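Local coordinates for Lin2111 protein (Listeria innocua, PDB 3EDP), which is of unknown function but probably binds DNA and regulates transcription as a GntR-type regulator, at residues L10-I14 / S45-I50; I18-I22 / L57-V63; T139-L145 / A218-E224; G148-L153 / L166-Y172. All blocks are in the same frame, centred on the assembly; numbering follows the deposited sequence.

Interaction 1: residues L10-I14 / S45-I50; sequences LFEVI and SSRTTI
Ile14 reaches across from helix 10-23 (chi1 m, chi2 t) and lays its CD1 over Ser45 and Thr49, 3.1 Å from Ser45 OG and 3.7 Å from Thr49 CG2; its CG2 meets Ile50 CD1 at 4.1 Å. Segment 10-14 is regular helix, whereas 45-50 is extended at Ser45 and Ser46 before turning helical at Arg47. The backbones are closest at Phe11 and Thr49, CA to CA 5.2 Å, and Phe11 CB rests 3.6 Å from Thr49 O, while the Phe11 ring (chi1 p) leads away from 45-50. Leu10 (t, p) adds CD2 at 3.9 Å from both Thr49 CG2 and Ser45 OG. Ser46 is the N-cap: its OG, with chi1 p, accepts from Thr49 N at 2.9 Å. Ser45 OG is hydrogen-bonded to Tyr43 O. This helical packing belongs to the winged helix-turn-helix of GntR proteins, in which helix 47-59 is probably the DNA-recognition helix, as in relatives. Helix 36-42 covers Ile50 through Leu39 and Gln40, while Phe11 and Ile14 continue along helix 47-59 to Leu56 and Ala53.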
loop_
_atom_site.group_PDB
_atom_site.type_symbol
_atom_site.label_atom_id
_atom_site.label_comp_id
_atom_site.label_asym_id
_atom_site.label_seq_id
_atom_site.Cartn_x
_atom_site.Cartn_y
_atom_site.Cartn_z
ATOM N N LEU A 10 1.103 -50.383 -13.178
ATOM C CA LEU A 10 0.649 -50.111 -11.818
ATOM C C LEU A 10 0.788 -48.644 -11.375
ATOM O O LEU A 10 -0.097 -48.101 -10.714
ATOM C CB LEU A 10 1.363 -51.035 -10.823
ATOM C CG LEU A 10 0.905 -50.830 -9.376
ATOM C CD1 LEU A 10 -0.571 -51.187 -9.227
ATOM C CD2 LEU A 10 1.771 -51.625 -8.406
ATOM N N PHE A 11 1.891 -47.997 -11.727
ATOM C CA PHE A 11 2.035 -46.594 -11.336
ATOM C C PHE A 11 0.907 -45.737 -11.922
ATOM O O PHE A 11 0.426 -44.804 -11.276
ATOM C CB PHE A 11 3.425 -46.036 -11.672
ATOM C CG PHE A 11 3.652 -45.777 -13.140
ATOM C CD1 PHE A 11 3.416 -44.517 -13.678
ATOM C CD2 PHE A 11 4.135 -46.782 -13.970
ATOM C CE1 PHE A 11 3.641 -44.262 -15.029
ATOM C CE2 PHE A 11 4.356 -46.538 -15.325
ATOM C CZ PHE A 11 4.109 -45.277 -15.855
ATOM N N GLU A 12 0.463 -46.072 -13.131
ATOM C CA GLU A 12 -0.634 -45.328 -13.750
ATOM C C GLU A 12 -1.961 -45.616 -13.054
ATOM O O GLU A 12 -2.790 -44.719 -12.896
ATOM C CB GLU A 12 -0.753 -45.645 -15.242
ATOM C CG GLU A 12 0.284 -44.970 -16.110
ATOM C CD GLU A 12 0.134 -45.334 -17.580
ATOM O OE1 GLU A 12 -0.915 -45.906 -17.952
ATOM O OE2 GLU A 12 1.067 -45.049 -18.362
ATOM N N VAL A 13 -2.162 -46.867 -12.649
ATOM C CA VAL A 13 -3.368 -47.221 -11.903
ATOM C C VAL A 13 -3.412 -46.418 -10.606
ATOM O O VAL A 13 -4.437 -45.826 -10.257
ATOM C CB VAL A 13 -3.440 -48.735 -11.596
ATOM C CG1 VAL A 13 -4.645 -49.050 -10.708
ATOM C CG2 VAL A 13 -3.513 -49.527 -12.885
ATOM N N ILE A 14 -2.278 -46.374 -9.911
ATOM C CA ILE A 14 -2.187 -45.637 -8.654
ATOM C C ILE A 14 -2.325 -44.120 -8.843
ATOM O O ILE A 14 -3.009 -43.461 -8.066
ATOM C CB ILE A 14 -0.916 -46.021 -7.859
ATOM C CG1 ILE A 14 -1.043 -47.464 -7.356
ATOM C CG2 ILE A 14 -0.709 -45.093 -6.670
ATOM C CD1 ILE A 14 0.153 -47.930 -6.591
ATOM N N SER A 45 2.327 -50.374 -2.102
ATOM C CA SER A 45 3.185 -50.390 -3.286
ATOM C C SER A 45 4.594 -49.884 -2.993
ATOM O O SER A 45 4.854 -49.320 -1.930
ATOM C CB SER A 45 2.540 -49.585 -4.421
ATOM O OG SER A 45 1.298 -50.161 -4.804
ATOM N N SER A 46 5.510 -50.095 -3.934
ATOM C CA SER A 46 6.909 -49.764 -3.689
ATOM C C SER A 46 7.166 -48.261 -3.740
ATOM O O SER A 46 6.351 -47.477 -4.245
ATOM C CB SER A 46 7.823 -50.471 -4.697
ATOM O OG SER A 46 7.737 -49.863 -5.971
ATOM N N ARG A 47 8.325 -47.878 -3.228
ATOM C CA ARG A 47 8.796 -46.500 -3.297
ATOM C C ARG A 47 8.878 -46.041 -4.754
ATOM O O ARG A 47 8.502 -44.916 -5.092
ATOM C CB ARG A 47 10.169 -46.409 -2.637
ATOM C CG ARG A 47 10.731 -45.005 -2.495
ATOM C CD ARG A 47 12.128 -45.086 -1.915
ATOM N NE ARG A 47 12.663 -43.784 -1.545
ATOM C CZ ARG A 47 13.840 -43.608 -0.953
ATOM N NH1 ARG A 47 14.603 -44.657 -0.670
ATOM N NH2 ARG A 47 14.254 -42.385 -0.645
ATOM N N THR A 48 9.366 -46.933 -5.610
ATOM C CA THR A 48 9.538 -46.668 -7.041
ATOM C C THR A 48 8.203 -46.496 -7.755
ATOM O O THR A 48 8.038 -45.628 -8.606
ATOM C CB THR A 48 10.291 -47.831 -7.710
ATOM O OG1 THR A 48 11.650 -47.830 -7.263
ATOM C CG2 THR A 48 10.244 -47.714 -9.232
ATOM N N THR A 49 7.254 -47.357 -7.424
ATOM C CA THR A 49 5.913 -47.251 -7.975
ATOM C C THR A 49 5.260 -45.917 -7.587
ATOM O O THR A 49 4.704 -45.212 -8.433
ATOM C CB THR A 49 5.055 -48.430 -7.517
ATOM O OG1 THR A 49 5.576 -49.629 -8.103
ATOM C CG2 THR A 49 3.599 -48.236 -7.934
ATOM N N ILE A 50 5.346 -45.564 -6.311
ATOM C CA ILE A 50 4.748 -44.320 -5.835
ATOM C C ILE A 50 5.439 -43.113 -6.474
ATOM O O ILE A 50 4.783 -42.152 -6.896
ATOM C CB ILE A 50 4.817 -44.211 -4.302
ATOM C CG1 ILE A 50 3.907 -45.258 -3.650
ATOM C CG2 ILE A 50 4.453 -42.802 -3.838
ATOM C CD1 ILE A 50 2.473 -45.247 -4.143
#

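Interaction 2: residues I18-I22 / L57-V63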
loop_
_atom_site.group_PDB
_atom_site.type_symbol
_atom_site.label_atom_id
_atom_site.label_comp_id
_atom_site.label_asym_id
_atom_site.label_seq_id
_atom_site.Cartn_x
_atom_site.Cartn_y
_atom_site.Cartn_z
ATOM N N ILE A 18 -5.100 -41.606 -6.981
ATOM C CA ILE A 18 -4.771 -40.361 -6.297
ATOM C C ILE A 18 -5.517 -39.193 -6.942
ATOM O O ILE A 18 -6.013 -38.300 -6.255
ATOM C CB ILE A 18 -3.260 -40.087 -6.297
ATOM C CG1 ILE A 18 -2.547 -41.165 -5.481
ATOM C CG2 ILE A 18 -2.967 -38.684 -5.713
ATOM C CD1 ILE A 18 -1.111 -41.341 -5.845
ATOM N N LYS A 19 -5.592 -39.212 -8.267
ATOM C CA LYS A 19 -6.333 -38.199 -9.006
ATOM C C LYS A 19 -7.800 -38.194 -8.565
ATOM O O LYS A 19 -8.398 -37.135 -8.382
ATOM C CB LYS A 19 -6.226 -38.475 -10.505
ATOM C CG LYS A 19 -6.306 -37.246 -11.388
ATOM C CD LYS A 19 -6.073 -37.617 -12.846
ATOM C CE LYS A 19 -4.873 -38.542 -12.995
ATOM N NZ LYS A 19 -4.785 -39.127 -14.365
ATOM N N ASP A 20 -8.373 -39.383 -8.389
ATOM C CA ASP A 20 -9.748 -39.508 -7.909
ATOM C C ASP A 20 -9.917 -38.830 -6.556
ATOM O O ASP A 20 -10.865 -38.073 -6.344
ATOM C CB ASP A 20 -10.160 -40.978 -7.796
ATOM C CG ASP A 20 -10.242 -41.668 -9.144
ATOM O OD1 ASP A 20 -10.247 -40.963 -10.177
ATOM O OD2 ASP A 20 -10.297 -42.918 -9.170
ATOM N N SER A 21 -8.995 -39.113 -5.642
ATOM C CA SER A 21 -9.027 -38.520 -4.313
ATOM C C SER A 21 -8.953 -37.001 -4.392
ATOM O O SER A 21 -9.639 -36.296 -3.651
ATOM C CB SER A 21 -7.881 -39.056 -3.458
ATOM O OG SER A 21 -8.014 -40.455 -3.269
ATOM N N ILE A 22 -8.115 -36.502 -5.292
ATOM C CA ILE A 22 -7.986 -35.066 -5.496
ATOM C C ILE A 22 -9.297 -34.482 -6.011
ATOM O O ILE A 22 -9.728 -33.420 -5.568
ATOM C CB ILE A 22 -6.835 -34.733 -6.468
ATOM C CG1 ILE A 22 -5.493 -35.074 -5.818
ATOM C CG2 ILE A 22 -6.877 -33.258 -6.870
ATOM C CD1 ILE A 22 -4.294 -34.762 -6.669
ATOM N N LEU A 57 1.572 -37.279 -11.742
ATOM C CA LEU A 57 0.683 -36.242 -11.232
ATOM C C LEU A 57 1.325 -34.859 -11.337
ATOM O O LEU A 57 0.663 -33.879 -11.678
ATOM C CB LEU A 57 0.268 -36.546 -9.794
ATOM C CG LEU A 57 -0.487 -37.874 -9.682
ATOM C CD1 LEU A 57 -0.673 -38.259 -8.221
ATOM C CD2 LEU A 57 -1.816 -37.785 -10.398
ATOM N N VAL A 58 2.621 -34.790 -11.050
ATOM C CA VAL A 58 3.357 -33.536 -11.162
ATOM C C VAL A 58 3.362 -33.044 -12.613
ATOM O O VAL A 58 3.124 -31.864 -12.881
ATOM C CB VAL A 58 4.798 -33.678 -10.655
ATOM C CG1 VAL A 58 5.659 -32.465 -11.099
ATOM C CG2 VAL A 58 4.812 -33.831 -9.140
ATOM N N GLU A 59 3.622 -33.962 -13.540
ATOM C CA GLU A 59 3.656 -33.655 -14.965
ATOM C C GLU A 59 2.304 -33.133 -15.436
ATOM O O GLU A 59 2.234 -32.235 -16.278
ATOM C CB GLU A 59 4.052 -34.901 -15.762
ATOM C CG GLU A 59 3.948 -34.743 -17.266
ATOM C CD GLU A 59 4.240 -36.034 -18.008
ATOM O OE1 GLU A 59 4.624 -37.031 -17.356
ATOM O OE2 GLU A 59 4.082 -36.054 -19.247
ATOM N N GLU A 60 1.234 -33.694 -14.878
ATOM C CA GLU A 60 -0.123 -33.278 -15.210
ATOM C C GLU A 60 -0.510 -31.981 -14.502
ATOM O O GLU A 60 -1.594 -31.450 -14.726
ATOM C CB GLU A 60 -1.129 -34.380 -14.863
ATOM C CG GLU A 60 -1.198 -35.513 -15.875
ATOM C CD GLU A 60 -2.107 -36.652 -15.425
ATOM O OE1 GLU A 60 -2.173 -36.916 -14.206
ATOM O OE2 GLU A 60 -2.749 -37.287 -16.289
ATOM N N GLY A 61 0.377 -31.482 -13.646
ATOM C CA GLY A 61 0.132 -30.250 -12.918
ATOM C C GLY A 61 -0.913 -30.376 -11.820
ATOM O O GLY A 61 -1.575 -29.404 -11.480
ATOM N N LEU A 62 -1.059 -31.573 -11.259
ATOM C CA LEU A 62 -2.064 -31.814 -10.231
ATOM C C LEU A 62 -1.495 -31.761 -8.816
ATOM O O LEU A 62 -2.222 -31.501 -7.865
ATOM C CB LEU A 62 -2.747 -33.158 -10.472
ATOM C CG LEU A 62 -3.415 -33.234 -11.844
ATOM C CD1 LEU A 62 -3.820 -34.659 -12.188
ATOM C CD2 LEU A 62 -4.610 -32.296 -11.887
ATOM N N VAL A 63 -0.197 -32.017 -8.681
ATOM C CA VAL A 63 0.459 -31.965 -7.385
ATOM C C VAL A 63 1.860 -31.412 -7.554
ATOM O O VAL A 63 2.392 -31.347 -8.660
ATOM C CB VAL A 63 0.576 -33.375 -6.711
ATOM C CG1 VAL A 63 -0.668 -34.202 -6.936
ATOM C CG2 VAL A 63 1.788 -34.103 -7.225
#
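Leu57 CD1 and Ile18 CG2, 3.4 Å apart, form the tight apolar centre where helix 10-23 packs on the end of helix 47-59. One turn further along the first helix, Ile22 CD1 fits against Val63 CG1 at 3.7 Å and lies 4.0 Å from Leu62 O. The chain can bring Leu62 and Val63 back to this surface because helix 47-59 ends in a Schellman motif: Gly61, at positive phi, gives its N to Val58 O, and Leu62 N returns to Leu57 O, both at 2.9 Å. Strand 63-66, the first of the two-stranded wing, thus starts directly against helix 10-23, as in a winged helix-turn-helix domain. Lys19 makes the transition to the surface. Its CG packs on Leu62 CD1 at 3.7 Å and its CE lies 4.1 Å from Leu57 CD2, before NZ reaches Glu60 OE2 at 3.4 Å in a salt bridge whose hydrogen bond is weak. Close-packed aliphatic groups with one long ion pair at the surface imply a contact held chiefly by hydrophobic burial.

Interaction 3: residues T139-L145 / A218-E224; sequences TLDRLIL and AIQYHYE
A buried carboxylate bridges two side chains of the facing strand: Asp141 OD2 accepts from His222 ND1 at 2.7 Å, and Asp141 OD1 takes a short but weak bond from Gln220 NE2 at 2.6 Å. The other ring nitrogen of His222 (chi1 t), NE2, donates to Glu224 OE2 at 2.7 Å, so both are bound to carboxylates. The strands are extended and antiparallel, axes 4.7 Å apart at 170°. Hydrogen-bonded pairs are Leu140-Tyr223, Arg142-Tyr221 and Ile144-Ile219, with N-to-O distances of 2.9 Å for Tyr223 N to Leu140 O and 2.8 Å for both Arg142 N to Tyr221 O and Tyr221 N to Arg142 O; Asp141-His222 and Leu143-Gln220 are non-hydrogen-bonded. Asp141, Leu143, Gln220 and His222 share one face. The other carries Ile144 beside Ile219 (CB to CB 4.3 Å), Tyr221 and Tyr223 (both chi1 m), and Arg142, salt-bridged to Glu189. These are the central strands of the six-stranded UTRA sheet, flanked by 124-134 and 201-211; helices 110-117 and 188-194 cover the tyrosine face.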
loop_
_atom_site.group_PDB
_atom_site.type_symbol
_atom_site.label_atom_id
_atom_site.label_comp_id
_atom_site.label_asym_id
_atom_site.label_seq_id
_atom_site.Cartn_x
_atom_site.Cartn_y
_atom_site.Cartn_z
ATOM N N THR A 139 -5.554 -3.797 -16.636
ATOM C CA THR A 139 -4.366 -3.877 -15.811
ATOM C C THR A 139 -4.090 -5.332 -15.464
ATOM O O THR A 139 -4.977 -6.188 -15.536
ATOM C CB THR A 139 -4.525 -3.076 -14.519
ATOM O OG1 THR A 139 -5.575 -3.651 -13.733
ATOM C CG2 THR A 139 -4.853 -1.600 -14.832
ATOM N N LEU A 140 -2.854 -5.607 -15.078
ATOM C CA LEU A 140 -2.447 -6.965 -14.768
ATOM C C LEU A 140 -1.747 -6.987 -13.418
ATOM O O LEU A 140 -0.857 -6.177 -13.155
ATOM C CB LEU A 140 -1.513 -7.490 -15.861
ATOM C CG LEU A 140 -0.823 -8.822 -15.592
ATOM C CD1 LEU A 140 -1.841 -9.939 -15.662
ATOM C CD2 LEU A 140 0.276 -9.050 -16.615
ATOM N N ASP A 141 -2.159 -7.906 -12.558
ATOM C CA ASP A 141 -1.530 -8.049 -11.254
ATOM C C ASP A 141 -0.939 -9.428 -11.086
ATOM O O ASP A 141 -1.529 -10.422 -11.505
ATOM C CB ASP A 141 -2.525 -7.779 -10.120
ATOM C CG ASP A 141 -2.702 -6.301 -9.849
ATOM O OD1 ASP A 141 -2.225 -5.832 -8.794
ATOM O OD2 ASP A 141 -3.295 -5.604 -10.698
ATOM N N ARG A 142 0.238 -9.479 -10.478
ATOM C CA ARG A 142 0.824 -10.745 -10.083
ATOM C C ARG A 142 1.196 -10.685 -8.604
ATOM O O ARG A 142 1.845 -9.736 -8.152
ATOM C CB ARG A 142 2.027 -11.096 -10.961
ATOM C CG ARG A 142 3.022 -12.041 -10.304
ATOM C CD ARG A 142 3.467 -13.161 -11.245
ATOM N NE ARG A 142 3.461 -12.769 -12.654
ATOM C CZ ARG A 142 4.267 -11.854 -13.190
ATOM N NH1 ARG A 142 5.145 -11.202 -12.432
ATOM N NH2 ARG A 142 4.181 -11.574 -14.486
ATOM N N LEU A 143 0.747 -11.692 -7.863
ATOM C CA LEU A 143 0.994 -11.817 -6.429
ATOM C C LEU A 143 1.800 -13.076 -6.134
ATOM O O LEU A 143 1.545 -14.148 -6.704
ATOM C CB LEU A 143 -0.327 -11.949 -5.682
ATOM C CG LEU A 143 -1.096 -10.740 -5.172
ATOM C CD1 LEU A 143 -1.636 -9.916 -6.327
ATOM C CD2 LEU A 143 -2.219 -11.225 -4.265
ATOM N N ILE A 144 2.757 -12.943 -5.229
ATOM C CA ILE A 144 3.559 -14.065 -4.776
ATOM C C ILE A 144 3.446 -14.169 -3.253
ATOM O O ILE A 144 3.770 -13.222 -2.539
ATOM C CB ILE A 144 5.033 -13.894 -5.179
ATOM C CG1 ILE A 144 5.156 -13.647 -6.686
ATOM C CG2 ILE A 144 5.846 -15.118 -4.758
ATOM C CD1 ILE A 144 4.820 -14.851 -7.553
ATOM N N LEU A 145 2.969 -15.312 -2.770
ATOM C CA LEU A 145 2.795 -15.564 -1.337
ATOM C C LEU A 145 3.454 -16.888 -0.965
ATOM O O LEU A 145 3.018 -17.935 -1.417
ATOM C CB LEU A 145 1.308 -15.674 -0.994
ATOM C CG LEU A 145 0.347 -14.537 -1.350
ATOM C CD1 LEU A 145 -1.090 -14.924 -0.993
ATOM C CD2 LEU A 145 0.736 -13.279 -0.630
ATOM N N ALA A 218 4.928 -10.910 1.433
ATOM C CA ALA A 218 4.241 -10.958 0.142
ATOM C C ALA A 218 4.825 -9.977 -0.869
ATOM O O ALA A 218 5.383 -8.945 -0.502
ATOM C CB ALA A 218 2.750 -10.706 0.323
ATOM N N ILE A 219 4.695 -10.312 -2.145
ATOM C CA ILE A 219 5.115 -9.426 -3.218
ATOM C C ILE A 219 3.990 -9.273 -4.219
ATOM O O ILE A 219 3.318 -10.255 -4.561
ATOM C CB ILE A 219 6.323 -9.994 -3.983
ATOM C CG1 ILE A 219 7.524 -10.150 -3.056
ATOM C CG2 ILE A 219 6.671 -9.091 -5.156
ATOM C CD1 ILE A 219 8.640 -10.952 -3.671
ATOM N N GLN A 220 3.800 -8.051 -4.700
ATOM C CA GLN A 220 2.829 -7.777 -5.759
ATOM C C GLN A 220 3.448 -6.937 -6.865
ATOM O O GLN A 220 4.198 -5.998 -6.599
ATOM C CB GLN A 220 1.623 -7.040 -5.193
ATOM C CG GLN A 220 0.540 -6.720 -6.220
ATOM C CD GLN A 220 -0.687 -6.100 -5.559
ATOM O OE1 GLN A 220 -0.600 -5.586 -4.448
ATOM N NE2 GLN A 220 -1.833 -6.170 -6.227
ATOM N N TYR A 221 3.146 -7.293 -8.107
ATOM C CA TYR A 221 3.539 -6.491 -9.253
ATOM C C TYR A 221 2.264 -6.086 -9.951
ATOM O O TYR A 221 1.431 -6.928 -10.267
ATOM C CB TYR A 221 4.432 -7.278 -10.215
ATOM C CG TYR A 221 5.708 -7.782 -9.595
ATOM C CD1 TYR A 221 6.735 -6.906 -9.265
ATOM C CD2 TYR A 221 5.887 -9.134 -9.332
ATOM C CE1 TYR A 221 7.911 -7.366 -8.690
ATOM C CE2 TYR A 221 7.058 -9.602 -8.765
ATOM C CZ TYR A 221 8.068 -8.714 -8.452
ATOM O OH TYR A 221 9.232 -9.176 -7.886
ATOM N N HIS A 222 2.101 -4.786 -10.160
ATOM C CA HIS A 222 0.920 -4.260 -10.820
ATOM C C HIS A 222 1.361 -3.496 -12.065
ATOM O O HIS A 222 2.304 -2.704 -12.013
ATOM C CB HIS A 222 0.149 -3.348 -9.857
ATOM C CG HIS A 222 -0.958 -2.581 -10.508
ATOM N ND1 HIS A 222 -2.182 -3.145 -10.803
ATOM C CD2 HIS A 222 -1.031 -1.292 -10.920
ATOM C CE1 HIS A 222 -2.960 -2.240 -11.369
ATOM N NE2 HIS A 222 -2.285 -1.107 -11.453
ATOM N N TYR A 223 0.689 -3.744 -13.181
ATOM C CA TYR A 223 1.079 -3.146 -14.457
ATOM C C TYR A 223 -0.066 -2.344 -15.048
ATOM O O TYR A 223 -1.213 -2.804 -15.051
ATOM C CB TYR A 223 1.469 -4.231 -15.466
ATOM C CG TYR A 223 2.622 -5.115 -15.044
ATOM C CD1 TYR A 223 3.925 -4.817 -15.424
ATOM C CD2 TYR A 223 2.405 -6.253 -14.276
ATOM C CE1 TYR A 223 4.978 -5.627 -15.052
ATOM C CE2 TYR A 223 3.453 -7.064 -13.892
ATOM C CZ TYR A 223 4.736 -6.747 -14.283
ATOM O OH TYR A 223 5.784 -7.551 -13.914
ATOM N N GLU A 224 0.252 -1.157 -15.564
ATOM C CA GLU A 224 -0.736 -0.320 -16.235
ATOM C C GLU A 224 -0.138 0.297 -17.487
ATOM O O GLU A 224 1.040 0.658 -17.514
ATOM C CB GLU A 224 -1.196 0.828 -15.334
ATOM C CG GLU A 224 -2.031 0.421 -14.144
ATOM C CD GLU A 224 -2.430 1.613 -13.275
ATOM O OE1 GLU A 224 -2.195 2.776 -13.685
ATOM O OE2 GLU A 224 -2.986 1.386 -12.183
#

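Interaction 4: residues G148-L153 / L166-Y172; sequences GLYPDL and LVNSGKY
Two backbone carbonyls carry this contact between loop 148-153 and segment 166-172. Leu149 O accepts from Lys171 N at 2.8 Å, nearly straight at 175°, and takes a second bond from water 1 at 3.1 Å; the same water accepts from Tyr172 N at 2.8 Å, so it extends the pairing by one residue. Val167 O is met by Tyr150 OH, which donates to it at 2.8 Å. Leu166 O receives Ser169 OG at 2.8 Å and Ser169 N at 3.0 Å. The backbones are closest at Tyr150 and Gly170, CA to CA 4.4 Å. Gly170 is extended (phi -95°, psi -151°), and its CA lies 3.5 Å from Tyr150 CD1 and 3.6 Å from Leu149 O; a CB here would collide with both. Tyr150 (chi1 m) begins a type I turn to Leu153, closed by a weak bond from Leu153 N to Tyr150 O at 3.4 Å. Leu153 (m, p) puts CD2 3.6 Å from Ser169 OG and 4.3 Å from Leu166 CD1, and Leu149 CD1 touches the edge of the Tyr172 ring, at CE2, at 4.1 Å. Such loop-to-loop pairing, with a tyrosine hydroxyl tied to the carbonyl of Val167, here joins the ends of the segment linking strands 137-146 and 176-185 in the UTRA fold.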
loop_
_atom_site.group_PDB
_atom_site.type_symbol
_atom_site.label_atom_id
_atom_site.label_comp_id
_atom_site.label_asym_id
_atom_site.label_seq_id
_atom_site.Cartn_x
_atom_site.Cartn_y
_atom_site.Cartn_z
ATOM N N GLY A 148 4.792 -21.296 3.289
ATOM C CA GLY A 148 5.099 -21.335 4.712
ATOM C C GLY A 148 4.587 -20.146 5.508
ATOM O O GLY A 148 4.584 -20.170 6.734
ATOM N N LEU A 149 4.161 -19.099 4.811
ATOM C CA LEU A 149 3.654 -17.898 5.460
ATOM C C LEU A 149 2.127 -17.849 5.385
ATOM O O LEU A 149 1.482 -17.115 6.132
ATOM C CB LEU A 149 4.253 -16.651 4.799
ATOM C CG LEU A 149 5.552 -16.060 5.363
ATOM C CD1 LEU A 149 6.389 -17.088 6.109
ATOM C CD2 LEU A 149 6.361 -15.377 4.273
ATOM N N TYR A 150 1.556 -18.616 4.458
ATOM C CA TYR A 150 0.101 -18.741 4.337
ATOM C C TYR A 150 -0.335 -20.219 4.367
ATOM O O TYR A 150 -1.139 -20.655 3.538
ATOM C CB TYR A 150 -0.397 -18.031 3.065
ATOM C CG TYR A 150 -0.056 -16.552 3.056
ATOM C CD1 TYR A 150 -1.016 -15.593 3.354
ATOM C CD2 TYR A 150 1.239 -16.121 2.788
ATOM C CE1 TYR A 150 -0.703 -14.245 3.364
ATOM C CE2 TYR A 150 1.562 -14.773 2.806
ATOM C CZ TYR A 150 0.586 -13.841 3.091
ATOM O OH TYR A 150 0.900 -12.502 3.115
ATOM N N PRO A 151 0.184 -20.984 5.347
ATOM C CA PRO A 151 0.037 -22.447 5.419
ATOM C C PRO A 151 -1.407 -22.943 5.487
ATOM O O PRO A 151 -1.701 -24.009 4.957
ATOM C CB PRO A 151 0.752 -22.794 6.737
ATOM C CG PRO A 151 0.641 -21.547 7.543
ATOM C CD PRO A 151 0.906 -20.476 6.526
ATOM N N ASP A 152 -2.291 -22.185 6.124
ATOM C CA ASP A 152 -3.625 -22.693 6.437
ATOM C C ASP A 152 -4.710 -22.308 5.432
ATOM O O ASP A 152 -5.856 -22.744 5.551
ATOM C CB ASP A 152 -4.030 -22.266 7.852
ATOM C CG ASP A 152 -3.093 -22.812 8.915
ATOM O OD1 ASP A 152 -2.742 -24.011 8.840
ATOM O OD2 ASP A 152 -2.705 -22.044 9.823
ATOM N N LEU A 153 -4.352 -21.499 4.443
ATOM C CA LEU A 153 -5.322 -21.054 3.453
ATOM C C LEU A 153 -5.678 -22.159 2.459
ATOM O O LEU A 153 -4.796 -22.769 1.863
ATOM C CB LEU A 153 -4.783 -19.841 2.690
ATOM C CG LEU A 153 -4.897 -18.467 3.353
ATOM C CD1 LEU A 153 -4.097 -18.419 4.638
ATOM C CD2 LEU A 153 -4.433 -17.383 2.389
ATOM N N LEU A 166 -6.009 -9.799 2.028
ATOM C CA LEU A 166 -5.434 -11.100 1.674
ATOM C C LEU A 166 -4.017 -11.253 2.244
ATOM O O LEU A 166 -3.674 -12.285 2.827
ATOM C CB LEU A 166 -5.405 -11.292 0.151
ATOM C CG LEU A 166 -4.709 -12.572 -0.342
ATOM C CD1 LEU A 166 -5.437 -13.789 0.181
ATOM C CD2 LEU A 166 -4.619 -12.628 -1.862
ATOM N N VAL A 167 -3.198 -10.218 2.076
ATOM C CA VAL A 167 -1.816 -10.259 2.549
ATOM C C VAL A 167 -1.759 -10.364 4.073
ATOM O O VAL A 167 -0.836 -10.945 4.641
ATOM C CB VAL A 167 -1.015 -9.027 2.086
ATOM C CG1 VAL A 167 0.320 -8.982 2.789
ATOM C CG2 VAL A 167 -0.819 -9.059 0.576
ATOM N N ASN A 168 -2.776 -9.820 4.720
ATOM C CA ASN A 168 -2.855 -9.815 6.172
ATOM C C ASN A 168 -3.411 -11.123 6.732
ATOM O O ASN A 168 -3.475 -11.310 7.944
ATOM C CB ASN A 168 -3.747 -8.659 6.612
ATOM C CG ASN A 168 -3.500 -8.247 8.024
ATOM O OD1 ASN A 168 -4.436 -8.022 8.787
ATOM N ND2 ASN A 168 -2.235 -8.147 8.393
ATOM N N SER A 169 -3.812 -12.031 5.849
ATOM C CA SER A 169 -4.605 -13.184 6.267
ATOM C C SER A 169 -3.796 -14.452 6.596
ATOM O O SER A 169 -4.367 -15.483 6.945
ATOM C CB SER A 169 -5.658 -13.506 5.195
ATOM O OG SER A 169 -5.088 -14.280 4.156
ATOM N N GLY A 170 -2.477 -14.388 6.472
ATOM C CA GLY A 170 -1.647 -15.549 6.746
ATOM C C GLY A 170 -1.105 -15.577 8.168
ATOM O O GLY A 170 -1.726 -15.063 9.099
ATOM N N LYS A 171 0.065 -16.187 8.327
ATOM C CA LYS A 171 0.710 -16.354 9.629
ATOM C C LYS A 171 1.020 -15.026 10.334
ATOM O O LYS A 171 0.823 -14.898 11.537
ATOM C CB LYS A 171 2.003 -17.154 9.438
ATOM C CG LYS A 171 2.647 -17.680 10.702
ATOM C CD LYS A 171 3.778 -18.642 10.347
ATOM C CE LYS A 171 4.606 -19.014 11.565
ATOM N NZ LYS A 171 5.804 -19.810 11.179
ATOM N N TYR A 172 1.506 -14.043 9.579
ATOM C CA TYR A 172 1.965 -12.786 10.151
ATOM C C TYR A 172 1.068 -11.616 9.782
ATOM O O TYR A 172 0.341 -11.659 8.798
ATOM C CB TYR A 172 3.396 -12.487 9.706
ATOM C CG TYR A 172 4.402 -13.497 10.182
ATOM C CD1 TYR A 172 4.967 -13.401 11.447
ATOM C CD2 TYR A 172 4.791 -14.555 9.367
ATOM C CE1 TYR A 172 5.891 -14.335 11.890
ATOM C CE2 TYR A 172 5.714 -15.491 9.798
ATOM C CZ TYR A 172 6.260 -15.376 11.060
ATOM O OH TYR A 172 7.178 -16.307 11.489
HETATM O O HOH W 1 1.960 -14.180 6.852
#

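How the interactions relate
Interactions 1 and 2 are successive parts of one interface, helix 10-23 against helix 47-59, with centres 14 Å apart; both lie in the probable DNA-binding domain. Interactions 3 and 4 belong to the UTRA domain and touch directly, although their centres are 17 Å apart: Leu143 CD2 meets Leu166 CD2 at 3.7 Å, and Leu145 CD2 meets Tyr150 CZ at 3.8 Å, so the loop contact closes over the sheet face that carries Leu143. Neither interaction 1 nor 2 touches interaction 3 or 4; interaction 2 comes nearest, its closest atoms about 13 Å from interaction 4 and 15 Å from interaction 3. A glycerol, probably from the crystallisation liquor, lies about 5 Å from the Arg142 side chain.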